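PDB 3F8M: HTH-type transcriptional repressor PhnF, which represses the phnDCE operon, which serves phosphate uptake, when phosphate is available in the cell, acting as a DNA-binding transcription factor. Local coordinates for residues L27-F36 / V66-R77; V142-R153 / V219-R229. All coordinates share one frame; numbering follows the deposited sequence.

Interaction 1: L27-F36 / V66-R77; sequences LDGMRIGDPF and VERRGRTTVVAR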
loop_
_atom_site.group_PDB
_atom_site.type_symbol
_atom_site.label_atom_id
_atom_site.label_comp_id
_atom_site.label_asym_id
_atom_site.label_seq_id
_atom_site.Cartn_x
_atom_site.Cartn_y
_atom_site.Cartn_z
ATOM N N LEU A 27 11.504 24.562 12.630
ATOM C CA LEU A 27 11.773 23.176 12.248
ATOM C C LEU A 27 13.173 22.968 11.681
ATOM O O LEU A 27 13.796 21.946 11.972
ATOM C CB LEU A 27 10.722 22.649 11.273
ATOM C CG LEU A 27 9.538 21.930 11.912
ATOM C CD1 LEU A 27 8.521 21.552 10.847
ATOM C CD2 LEU A 27 9.974 20.693 12.722
ATOM N N ASP A 28 13.676 23.929 10.897
ATOM C CA ASP A 28 15.052 23.836 10.356
ATOM C C ASP A 28 16.133 23.706 11.437
ATOM O O ASP A 28 17.161 23.051 11.230
ATOM C CB ASP A 28 15.390 25.042 9.464
ATOM C CG ASP A 28 16.767 24.908 8.804
ATOM O OD1 ASP A 28 16.955 23.952 8.018
ATOM O OD2 ASP A 28 17.670 25.738 9.084
ATOM N N GLY A 29 15.900 24.361 12.573
ATOM C CA GLY A 29 16.869 24.416 13.656
ATOM C C GLY A 29 16.727 23.362 14.733
ATOM O O GLY A 29 17.576 23.269 15.624
ATOM N N MET A 30 15.668 22.572 14.678
ATOM C CA MET A 30 15.409 21.604 15.734
ATOM C C MET A 30 15.861 20.208 15.320
ATOM O O MET A 30 16.078 19.948 14.135
ATOM C CB MET A 30 13.921 21.598 16.107
ATOM C CG MET A 30 13.403 22.942 16.643
ATOM S SD MET A 30 11.598 23.154 16.633
ATOM C CE MET A 30 11.096 22.281 18.142
ATOM N N ARG A 31 15.985 19.331 16.309
ATOM C CA ARG A 31 16.304 17.918 16.101
ATOM C C ARG A 31 15.061 17.076 16.199
ATOM O O ARG A 31 14.073 17.486 16.816
ATOM C CB ARG A 31 17.264 17.427 17.183
ATOM C CG ARG A 31 18.613 18.097 17.135
ATOM C CD ARG A 31 19.439 17.687 18.346
ATOM N NE ARG A 31 20.620 18.526 18.481
ATOM C CZ ARG A 31 21.478 18.475 19.495
ATOM N NH1 ARG A 31 21.292 17.633 20.505
ATOM N NH2 ARG A 31 22.531 19.273 19.498
ATOM N N ILE A 32 15.116 15.869 15.636
ATOM C CA ILE A 32 14.036 14.927 15.791
ATOM C C ILE A 32 13.779 14.675 17.300
ATOM O O ILE A 32 14.720 14.494 18.068
ATOM C CB ILE A 32 14.389 13.623 15.024
ATOM C CG1 ILE A 32 14.408 13.924 13.510
ATOM C CG2 ILE A 32 13.476 12.495 15.433
ATOM C CD1 ILE A 32 15.063 12.803 12.614
ATOM N N GLY A 33 12.523 14.741 17.727
ATOM C CA GLY A 33 12.192 14.607 19.149
ATOM C C GLY A 33 12.061 15.924 19.932
ATOM O O GLY A 33 11.474 15.921 21.004
ATOM N N ASP A 34 12.524 17.047 19.368
ATOM C CA ASP A 34 12.450 18.357 20.073
ATOM C C ASP A 34 10.977 18.817 20.208
ATOM O O ASP A 34 10.239 18.830 19.200
ATOM C CB ASP A 34 13.213 19.422 19.292
ATOM C CG ASP A 34 14.702 19.385 19.526
ATOM O OD1 ASP A 34 15.170 18.595 20.376
ATOM O OD2 ASP A 34 15.387 20.195 18.879
ATOM N N PRO A 35 10.555 19.242 21.425
ATOM C CA PRO A 35 9.177 19.774 21.576
ATOM C C PRO A 35 9.013 21.242 21.260
ATOM O O PRO A 35 9.868 22.044 21.649
ATOM C CB PRO A 35 8.885 19.558 23.066
ATOM C CG PRO A 35 10.238 19.662 23.740
ATOM C CD PRO A 35 11.258 19.123 22.730
ATOM N N PHE A 36 7.915 21.591 20.572
ATOM C CA PHE A 36 7.565 22.977 20.317
ATOM C C PHE A 36 7.078 23.564 21.635
ATOM O O PHE A 36 6.586 22.822 22.469
ATOM C CB PHE A 36 6.430 23.050 19.274
ATOM C CG PHE A 36 6.931 22.923 17.866
ATOM C CD1 PHE A 36 7.272 24.049 17.135
ATOM C CD2 PHE A 36 7.132 21.675 17.302
ATOM C CE1 PHE A 36 7.801 23.928 15.835
ATOM C CE2 PHE A 36 7.640 21.561 16.008
ATOM C CZ PHE A 36 7.966 22.670 15.286
ATOM N N VAL A 66 5.910 16.501 12.152
ATOM C CA VAL A 66 5.824 16.543 13.599
ATOM C C VAL A 66 4.928 15.417 14.041
ATOM O O VAL A 66 4.231 14.791 13.215
ATOM C CB VAL A 66 5.273 17.917 14.140
ATOM C CG1 VAL A 66 6.130 19.056 13.654
ATOM C CG2 VAL A 66 3.762 18.111 13.794
ATOM N N GLU A 67 4.935 15.124 15.334
ATOM C CA GLU A 67 4.045 14.112 15.851
ATOM C C GLU A 67 3.707 14.463 17.293
ATOM O O GLU A 67 4.409 15.268 17.886
ATOM C CB GLU A 67 4.713 12.740 15.788
ATOM C CG GLU A 67 5.760 12.482 16.850
ATOM C CD GLU A 67 6.602 11.273 16.484
ATOM O OE1 GLU A 67 6.240 10.545 15.526
ATOM O OE2 GLU A 67 7.627 11.064 17.131
ATOM N N ARG A 68 2.642 13.873 17.841
ATOM C CA ARG A 68 2.291 14.093 19.243
ATOM C C ARG A 68 3.071 13.171 20.175
ATOM O O ARG A 68 3.365 12.028 19.832
ATOM C CB ARG A 68 0.792 13.913 19.474
ATOM C CG ARG A 68 -0.085 14.770 18.555
ATOM C CD ARG A 68 -0.363 16.175 19.096
ATOM N NE ARG A 68 -1.496 16.774 18.373
ATOM C CZ ARG A 68 -1.422 17.788 17.507
ATOM N NH1 ARG A 68 -0.266 18.383 17.233
ATOM N NH2 ARG A 68 -2.524 18.230 16.915
ATOM N N ARG A 69 3.427 13.707 21.347
ATOM C CA ARG A 69 4.028 12.952 22.440
ATOM C C ARG A 69 3.354 13.490 23.689
ATOM O O ARG A 69 3.692 14.580 24.183
ATOM C CB ARG A 69 5.549 13.170 22.502
ATOM C CG ARG A 69 6.289 12.353 23.555
ATOM C CD ARG A 69 7.629 13.006 23.895
ATOM N NE ARG A 69 8.737 12.571 23.045
ATOM C CZ ARG A 69 9.863 13.260 22.832
ATOM N NH1 ARG A 69 10.068 14.472 23.369
ATOM N NH2 ARG A 69 10.781 12.749 22.028
ATOM N N GLY A 70 2.381 12.730 24.180
ATOM C CA GLY A 70 1.526 13.161 25.293
ATOM C C GLY A 70 0.867 14.465 24.913
ATOM O O GLY A 70 0.250 14.570 23.841
ATOM N N ARG A 71 1.064 15.477 25.754
ATOM C CA ARG A 71 0.496 16.811 25.533
ATOM C C ARG A 71 1.292 17.656 24.521
ATOM O O ARG A 71 0.871 18.760 24.138
ATOM C CB ARG A 71 0.402 17.568 26.865
ATOM N N THR A 72 2.442 17.154 24.088
ATOM C CA THR A 72 3.361 17.983 23.333
ATOM C C THR A 72 3.362 17.585 21.855
ATOM O O THR A 72 2.985 16.464 21.489
ATOM C CB THR A 72 4.811 17.906 23.899
ATOM O OG1 THR A 72 5.383 16.646 23.531
ATOM C CG2 THR A 72 4.815 18.001 25.440
ATOM N N THR A 73 3.825 18.517 21.030
ATOM C CA THR A 73 4.083 18.251 19.630
ATOM C C THR A 73 5.589 18.235 19.463
ATOM O O THR A 73 6.242 19.191 19.841
ATOM C CB THR A 73 3.426 19.344 18.795
ATOM O OG1 THR A 73 1.999 19.199 18.928
ATOM C CG2 THR A 73 3.826 19.250 17.327
ATOM N N VAL A 74 6.129 17.154 18.884
ATOM C CA VAL A 74 7.578 17.044 18.682
ATOM C C VAL A 74 7.975 16.876 17.219
ATOM O O VAL A 74 7.138 16.475 16.386
ATOM C CB VAL A 74 8.234 15.932 19.538
ATOM C CG1 VAL A 74 7.915 16.116 21.030
ATOM C CG2 VAL A 74 7.838 14.523 19.044
ATOM N N VAL A 75 9.239 17.184 16.923
ATOM C CA VAL A 75 9.775 17.063 15.577
ATOM C C VAL A 75 9.818 15.544 15.260
ATOM O O VAL A 75 10.178 14.729 16.124
ATOM C CB VAL A 75 11.167 17.736 15.495
ATOM C CG1 VAL A 75 11.833 17.517 14.129
ATOM C CG2 VAL A 75 11.020 19.245 15.744
ATOM N N ALA A 76 9.411 15.164 14.038
ATOM C CA ALA A 76 9.444 13.739 13.643
ATOM C C ALA A 76 10.367 13.596 12.446
ATOM O O ALA A 76 10.756 14.599 11.866
ATOM C CB ALA A 76 8.028 13.238 13.281
ATOM N N ARG A 77 10.788 12.370 12.118
ATOM C CA ARG A 77 11.432 12.127 10.821
ATOM C C ARG A 77 10.311 11.779 9.844
ATOM O O ARG A 77 9.575 10.814 10.065
ATOM C CB ARG A 77 12.460 10.983 10.876
ATOM C CG ARG A 77 13.287 10.878 9.582
ATOM C CD ARG A 77 14.236 9.694 9.595
ATOM N NE ARG A 77 15.458 9.981 10.327
ATOM C CZ ARG A 77 15.709 9.495 11.532
ATOM N NH1 ARG A 77 14.834 8.690 12.093
ATOM N NH2 ARG A 77 16.832 9.796 12.166
HETATM O O HOH W 1 4.370 21.125 22.178
#
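Val-75 is the side chain about which residues 27-36 fold against residues 66-77. Its CG2 meets Leu-27 CD2 at 3.5 Å, the two side chains running alongside one another with opposed directions, and Met-30 CB and CE also touch this methyl. With chi1 at 175°, CG1 is trans to the backbone N and is carried toward Ile-32 CA. The Phe-36 ring crosses Val-66 at about a right angle, CE2 lying 3.8 Å from Val-66 CG1; Met-30 CE sits over the centre of one ring face, 4.0 Å above its plane, while Leu-27 CG lies at the edge.

Backbone bonds accompany this packing and hold the two segments in register. Gly-33 N donates to Val-75 O (2.8 Å), Val-75 N to Asp-34 O (3.0 Å), and Phe-36 N to Thr-73 O, where the donor stands nearly on the line of the carbonyl bond (176° at the oxygen). Water 1 joins Phe-36 O to Thr-73 N, continuing the pairing. Farther out, Ile-32 CD1 rests over one face of the Arg-77 guanidinium, 3.4 Å above its plane, and Arg-69 NH1 makes a weak bond to Gly-33 O.

The type II turn from Arg-31 to Asp-34 positions the glycine, and Asp-34 OD2 receives Arg-31 N at 2.8 Å from above the carboxylate plane. Behind the apolar cluster, Leu-60 of helix 50-62 touches Leu-27 and Val-66, whereas Leu-23 and Met-26 of helix 15-29 back Phe-36. A two-stranded hairpin, 66-69 with 72-75, bridged at Val-74 to Pro-35 after the first helix, is the wing arrangement of the GntR-type winged helix-turn-helix domain.

Interaction 2: V142-R153 / V219-R229; sequences VGLETTKLPAQR and VAIEQRRSLYR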
loop_
_atom_site.group_PDB
_atom_site.type_symbol
_atom_site.label_atom_id
_atom_site.label_comp_id
_atom_site.label_asym_id
_atom_site.label_seq_id
_atom_site.Cartn_x
_atom_site.Cartn_y
_atom_site.Cartn_z
ATOM N N VAL A 142 15.765 2.422 4.901
ATOM C CA VAL A 142 14.350 2.496 4.538
ATOM C C VAL A 142 13.843 1.181 3.951
ATOM O O VAL A 142 12.750 0.710 4.303
ATOM C CB VAL A 142 14.080 3.652 3.567
ATOM C CG1 VAL A 142 12.687 3.597 2.967
ATOM C CG2 VAL A 142 14.327 4.984 4.298
ATOM N N GLY A 143 14.642 0.542 3.113
ATOM C CA GLY A 143 14.077 -0.617 2.403
ATOM C C GLY A 143 15.129 -1.400 1.648
ATOM O O GLY A 143 16.232 -0.938 1.469
ATOM N N LEU A 144 14.757 -2.622 1.292
ATOM C CA LEU A 144 15.643 -3.540 0.558
ATOM C C LEU A 144 14.932 -3.875 -0.752
ATOM O O LEU A 144 13.757 -4.351 -0.764
ATOM C CB LEU A 144 15.873 -4.793 1.420
ATOM C CG LEU A 144 16.573 -5.973 0.717
ATOM C CD1 LEU A 144 18.056 -5.644 0.571
ATOM C CD2 LEU A 144 16.421 -7.290 1.446
ATOM N N GLU A 145 15.642 -3.605 -1.847
ATOM C CA GLU A 145 15.124 -3.707 -3.209
ATOM C C GLU A 145 15.899 -4.811 -3.911
ATOM O O GLU A 145 17.125 -4.715 -3.977
ATOM C CB GLU A 145 15.457 -2.396 -3.906
ATOM C CG GLU A 145 14.933 -2.260 -5.321
ATOM C CD GLU A 145 15.525 -1.079 -6.021
ATOM O OE1 GLU A 145 16.804 -1.056 -6.206
ATOM O OE2 GLU A 145 14.698 -0.178 -6.375
ATOM N N THR A 146 15.190 -5.827 -4.393
ATOM C CA THR A 146 15.835 -6.982 -5.050
ATOM C C THR A 146 15.245 -7.034 -6.436
ATOM O O THR A 146 14.039 -7.297 -6.590
ATOM C CB THR A 146 15.517 -8.244 -4.249
ATOM O OG1 THR A 146 15.892 -8.041 -2.862
ATOM C CG2 THR A 146 16.263 -9.499 -4.861
ATOM N N THR A 147 16.063 -6.739 -7.449
ATOM C CA THR A 147 15.544 -6.642 -8.801
ATOM C C THR A 147 16.146 -7.813 -9.575
ATOM O O THR A 147 17.346 -7.976 -9.552
ATOM C CB THR A 147 15.955 -5.343 -9.481
ATOM O OG1 THR A 147 15.439 -4.222 -8.722
ATOM C CG2 THR A 147 15.380 -5.245 -10.932
ATOM N N LYS A 148 15.291 -8.635 -10.166
ATOM C CA LYS A 148 15.748 -9.755 -11.033
ATOM C C LYS A 148 15.534 -9.331 -12.471
ATOM O O LYS A 148 14.438 -8.976 -12.856
ATOM C CB LYS A 148 14.948 -11.018 -10.749
ATOM C CG LYS A 148 15.325 -11.590 -9.404
ATOM C CD LYS A 148 14.419 -12.721 -9.028
ATOM C CE LYS A 148 14.743 -13.136 -7.586
ATOM N NZ LYS A 148 14.012 -14.398 -7.250
ATOM N N LEU A 149 16.584 -9.403 -13.276
ATOM C CA LEU A 149 16.536 -8.916 -14.639
ATOM C C LEU A 149 16.886 -10.088 -15.559
ATOM O O LEU A 149 17.748 -10.882 -15.209
ATOM C CB LEU A 149 17.626 -7.849 -14.835
ATOM C CG LEU A 149 17.559 -6.573 -13.968
ATOM C CD1 LEU A 149 18.860 -5.770 -14.033
ATOM C CD2 LEU A 149 16.352 -5.747 -14.511
ATOM N N PRO A 150 16.226 -10.171 -16.725
ATOM C CA PRO A 150 16.695 -11.123 -17.750
ATOM C C PRO A 150 18.057 -10.632 -18.278
ATOM O O PRO A 150 18.118 -9.562 -18.894
ATOM C CB PRO A 150 15.579 -11.068 -18.813
ATOM C CG PRO A 150 14.962 -9.666 -18.673
ATOM C CD PRO A 150 15.027 -9.434 -17.142
ATOM N N ALA A 151 19.130 -11.342 -17.925
ATOM C CA ALA A 151 20.523 -10.880 -18.123
ATOM C C ALA A 151 20.819 -10.593 -19.570
ATOM O O ALA A 151 21.605 -9.680 -19.876
ATOM C CB ALA A 151 21.511 -11.911 -17.639
ATOM N N GLN A 152 20.189 -11.371 -20.455
ATOM C CA GLN A 152 20.375 -11.231 -21.918
ATOM C C GLN A 152 19.972 -9.869 -22.433
ATOM O O GLN A 152 20.521 -9.355 -23.408
ATOM C CB GLN A 152 19.644 -12.358 -22.666
ATOM C CG GLN A 152 20.347 -13.680 -22.408
ATOM C CD GLN A 152 20.160 -14.725 -23.479
ATOM O OE1 GLN A 152 19.038 -14.988 -23.947
ATOM N NE2 GLN A 152 21.265 -15.365 -23.853
ATOM N N ARG A 153 18.977 -9.271 -21.782
ATOM C CA ARG A 153 18.502 -7.942 -22.191
ATOM C C ARG A 153 19.458 -6.794 -21.862
ATOM O O ARG A 153 19.299 -5.705 -22.402
ATOM C CB ARG A 153 17.137 -7.592 -21.594
ATOM C CG ARG A 153 15.926 -8.455 -22.062
ATOM C CD ARG A 153 14.629 -7.679 -21.837
ATOM N NE ARG A 153 14.561 -6.505 -22.703
ATOM C CZ ARG A 153 13.522 -5.692 -22.820
ATOM N NH1 ARG A 153 12.408 -5.891 -22.115
ATOM N NH2 ARG A 153 13.593 -4.663 -23.658
ATOM N N VAL A 219 7.290 -6.546 -23.425
ATOM C CA VAL A 219 8.270 -7.541 -23.022
ATOM C C VAL A 219 8.706 -7.165 -21.601
ATOM O O VAL A 219 8.918 -5.986 -21.328
ATOM C CB VAL A 219 9.475 -7.567 -23.963
ATOM C CG1 VAL A 219 10.446 -8.667 -23.581
ATOM C CG2 VAL A 219 9.016 -7.748 -25.440
ATOM N N ALA A 220 8.794 -8.163 -20.715
ATOM C CA ALA A 220 9.140 -7.912 -19.306
ATOM C C ALA A 220 10.533 -7.279 -19.187
ATOM O O ALA A 220 11.472 -7.688 -19.842
ATOM C CB ALA A 220 9.041 -9.171 -18.474
ATOM N N ILE A 221 10.623 -6.262 -18.344
ATOM C CA ILE A 221 11.875 -5.535 -18.084
ATOM C C ILE A 221 12.565 -6.130 -16.830
ATOM O O ILE A 221 13.791 -6.287 -16.800
ATOM C CB ILE A 221 11.541 -4.018 -17.890
ATOM C CG1 ILE A 221 11.031 -3.390 -19.205
ATOM C CG2 ILE A 221 12.715 -3.177 -17.304
ATOM C CD1 ILE A 221 10.397 -1.949 -18.986
ATOM N N GLU A 222 11.765 -6.422 -15.797
ATOM C CA GLU A 222 12.271 -6.740 -14.443
ATOM C C GLU A 222 11.151 -7.379 -13.645
ATOM O O GLU A 222 9.956 -7.233 -13.976
ATOM C CB GLU A 222 12.685 -5.459 -13.672
ATOM C CG GLU A 222 11.468 -4.514 -13.498
ATOM C CD GLU A 222 11.639 -3.351 -12.550
ATOM O OE1 GLU A 222 12.661 -3.258 -11.818
ATOM O OE2 GLU A 222 10.685 -2.548 -12.524
ATOM N N GLN A 223 11.546 -8.123 -12.626
ATOM C CA GLN A 223 10.634 -8.429 -11.521
ATOM C C GLN A 223 11.335 -7.862 -10.304
ATOM O O GLN A 223 12.499 -8.221 -10.022
ATOM C CB GLN A 223 10.436 -9.956 -11.386
ATOM C CG GLN A 223 9.271 -10.319 -10.420
ATOM C CD GLN A 223 9.598 -10.124 -8.948
ATOM O OE1 GLN A 223 10.694 -10.464 -8.490
ATOM N NE2 GLN A 223 8.620 -9.599 -8.177
ATOM N N ARG A 224 10.640 -7.009 -9.536
ATOM C CA ARG A 224 11.301 -6.315 -8.440
ATOM C C ARG A 224 10.486 -6.572 -7.155
ATOM O O ARG A 224 9.235 -6.374 -7.137
ATOM C CB ARG A 224 11.412 -4.803 -8.787
ATOM C CG ARG A 224 12.179 -3.888 -7.700
ATOM C CD ARG A 224 12.144 -2.402 -8.111
ATOM N NE ARG A 224 10.814 -1.849 -7.846
ATOM C CZ ARG A 224 10.404 -0.599 -8.088
ATOM N NH1 ARG A 224 11.187 0.320 -8.655
ATOM N NH2 ARG A 224 9.166 -0.264 -7.768
ATOM N N ARG A 225 11.198 -6.979 -6.103
ATOM C CA ARG A 225 10.652 -7.107 -4.750
ATOM C C ARG A 225 11.234 -5.966 -3.911
ATOM O O ARG A 225 12.463 -5.788 -3.852
ATOM C CB ARG A 225 11.079 -8.453 -4.179
ATOM C CG ARG A 225 10.550 -8.763 -2.757
ATOM C CD ARG A 225 11.307 -9.962 -2.221
ATOM N NE ARG A 225 10.812 -10.442 -0.941
ATOM C CZ ARG A 225 11.287 -10.128 0.266
ATOM N NH1 ARG A 225 12.281 -9.264 0.438
ATOM N NH2 ARG A 225 10.710 -10.692 1.336
ATOM N N SER A 226 10.370 -5.202 -3.217
ATOM C CA SER A 226 10.873 -4.124 -2.370
ATOM C C SER A 226 10.269 -4.326 -0.976
ATOM O O SER A 226 9.054 -4.463 -0.868
ATOM C CB SER A 226 10.453 -2.793 -2.954
ATOM O OG SER A 226 10.745 -2.724 -4.349
ATOM N N LEU A 227 11.105 -4.422 0.057
ATOM C CA LEU A 227 10.633 -4.584 1.415
ATOM C C LEU A 227 10.978 -3.274 2.133
ATOM O O LEU A 227 12.163 -2.960 2.297
ATOM C CB LEU A 227 11.299 -5.785 2.076
ATOM C CG LEU A 227 10.859 -6.117 3.507
ATOM C CD1 LEU A 227 9.563 -6.958 3.480
ATOM C CD2 LEU A 227 11.962 -6.818 4.331
ATOM N N TYR A 228 9.947 -2.500 2.520
ATOM C CA TYR A 228 10.153 -1.169 3.109
ATOM C C TYR A 228 9.673 -1.160 4.559
ATOM O O TYR A 228 8.663 -1.786 4.856
ATOM C CB TYR A 228 9.304 -0.154 2.361
ATOM C CG TYR A 228 9.730 0.243 0.952
ATOM C CD1 TYR A 228 10.766 1.158 0.767
ATOM C CD2 TYR A 228 9.075 -0.255 -0.173
ATOM C CE1 TYR A 228 11.157 1.555 -0.511
ATOM C CE2 TYR A 228 9.458 0.144 -1.484
ATOM C CZ TYR A 228 10.499 1.047 -1.622
ATOM O OH TYR A 228 10.928 1.485 -2.855
ATOM N N ARG A 229 10.391 -0.459 5.436
ATOM C CA ARG A 229 9.927 -0.286 6.835
ATOM C C ARG A 229 8.697 0.592 6.802
ATOM O O ARG A 229 8.723 1.681 6.234
ATOM C CB ARG A 229 11.007 0.394 7.682
ATOM C CG ARG A 229 12.204 -0.493 8.020
ATOM C CD ARG A 229 13.255 0.332 8.779
ATOM N NE ARG A 229 12.669 0.863 10.025
ATOM C CZ ARG A 229 13.206 0.686 11.228
ATOM N NH1 ARG A 229 14.333 -0.001 11.358
ATOM N NH2 ARG A 229 12.621 1.205 12.311
HETATM O O HOH W 2 13.716 -7.393 -1.317
HETATM O O HOH W 3 14.535 0.159 -8.863
HETATM O O HOH W 4 13.061 -10.004 -7.132
HETATM O O HOH W 5 14.373 -2.146 -10.216
HETATM O O HOH W 6 10.884 -13.464 -8.117
#
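Leu-144 N donates to Leu-227 O and Leu-227 N to Leu-144 O, both at 2.8 Å, as an antiparallel hydrogen-bonded pair; Thr-146 with Arg-225 and Lys-148 with Gln-223 repeat the pattern. The strand axes approach to 4.5 Å at 171°, and the N-H angles of the seven interstrand backbone bonds run from 160° upward, evidence of regular pairing. Packing is closest at Gly-143, where glycine lets its CA come to 4.0 Å from Tyr-228 CA. Val-142 and Gly-143 form a classic beta bulge against Leu-135, and Val-142 CG1 meets the Tyr-228 ring edge in plane, 3.8 Å from CD1.

The face of Glu-145 and Thr-147 is buried yet holds waters. Arg-224 lies slantwise across both; Thr-147 OG1, opposite the carbonyl carbon (chi1 -60°), touches Arg-224 CG at 3.4 Å while CG2 turns to Glu-222. Water 5 joins that hydroxyl to Glu-222 OE1; Glu-222 OE2 bonds Ser-213, and Glu-145 OE1 forms a salt bridge with Arg-133. The looser side is the partly exposed face of Thr-146, Lys-148, Gln-223 and Arg-225, where water 2 links Leu-144 O, Thr-146 OG1 and Arg-225 NH1; Thr-146 OG1 also bonds Glu-132, and Arg-225 pairs with Glu-194. At the far end, Arg-153 NH1 donates to Ala-220 O (3.0 Å), in the guanidinium plane, while NH2 binds Asp-215.

Apart from that Arg-153 bond, the main chains supply the direct bonding. Glu-145 OE2 and Arg-224 NH1, 4.2 Å apart, probably attract without a directed bond; water 3 spans them, its arginine bond weak.

How the interactions relate
Interaction 1 closes before interaction 2 opens along the chain. Their centres lie 36 Å apart on opposite sides of the chain's centre; the nearest atoms remain about 7 Å apart, and the two share no sheet. Residues 27-36 and 66-77 belong to the GntR-type DNA-binding domain, joining the end of helix 15-29 and the following loop to the small hairpin, with helices 39-45 and 50-62 lying between them in sequence. Residues 142-153 and 219-229 instead pair the two central strands of the six-stranded antiparallel sheet in the UTRA domain. This separation fits a two-domain regulator, in which any signal sensed by the UTRA domain would probably have to travel between domains to affect DNA binding.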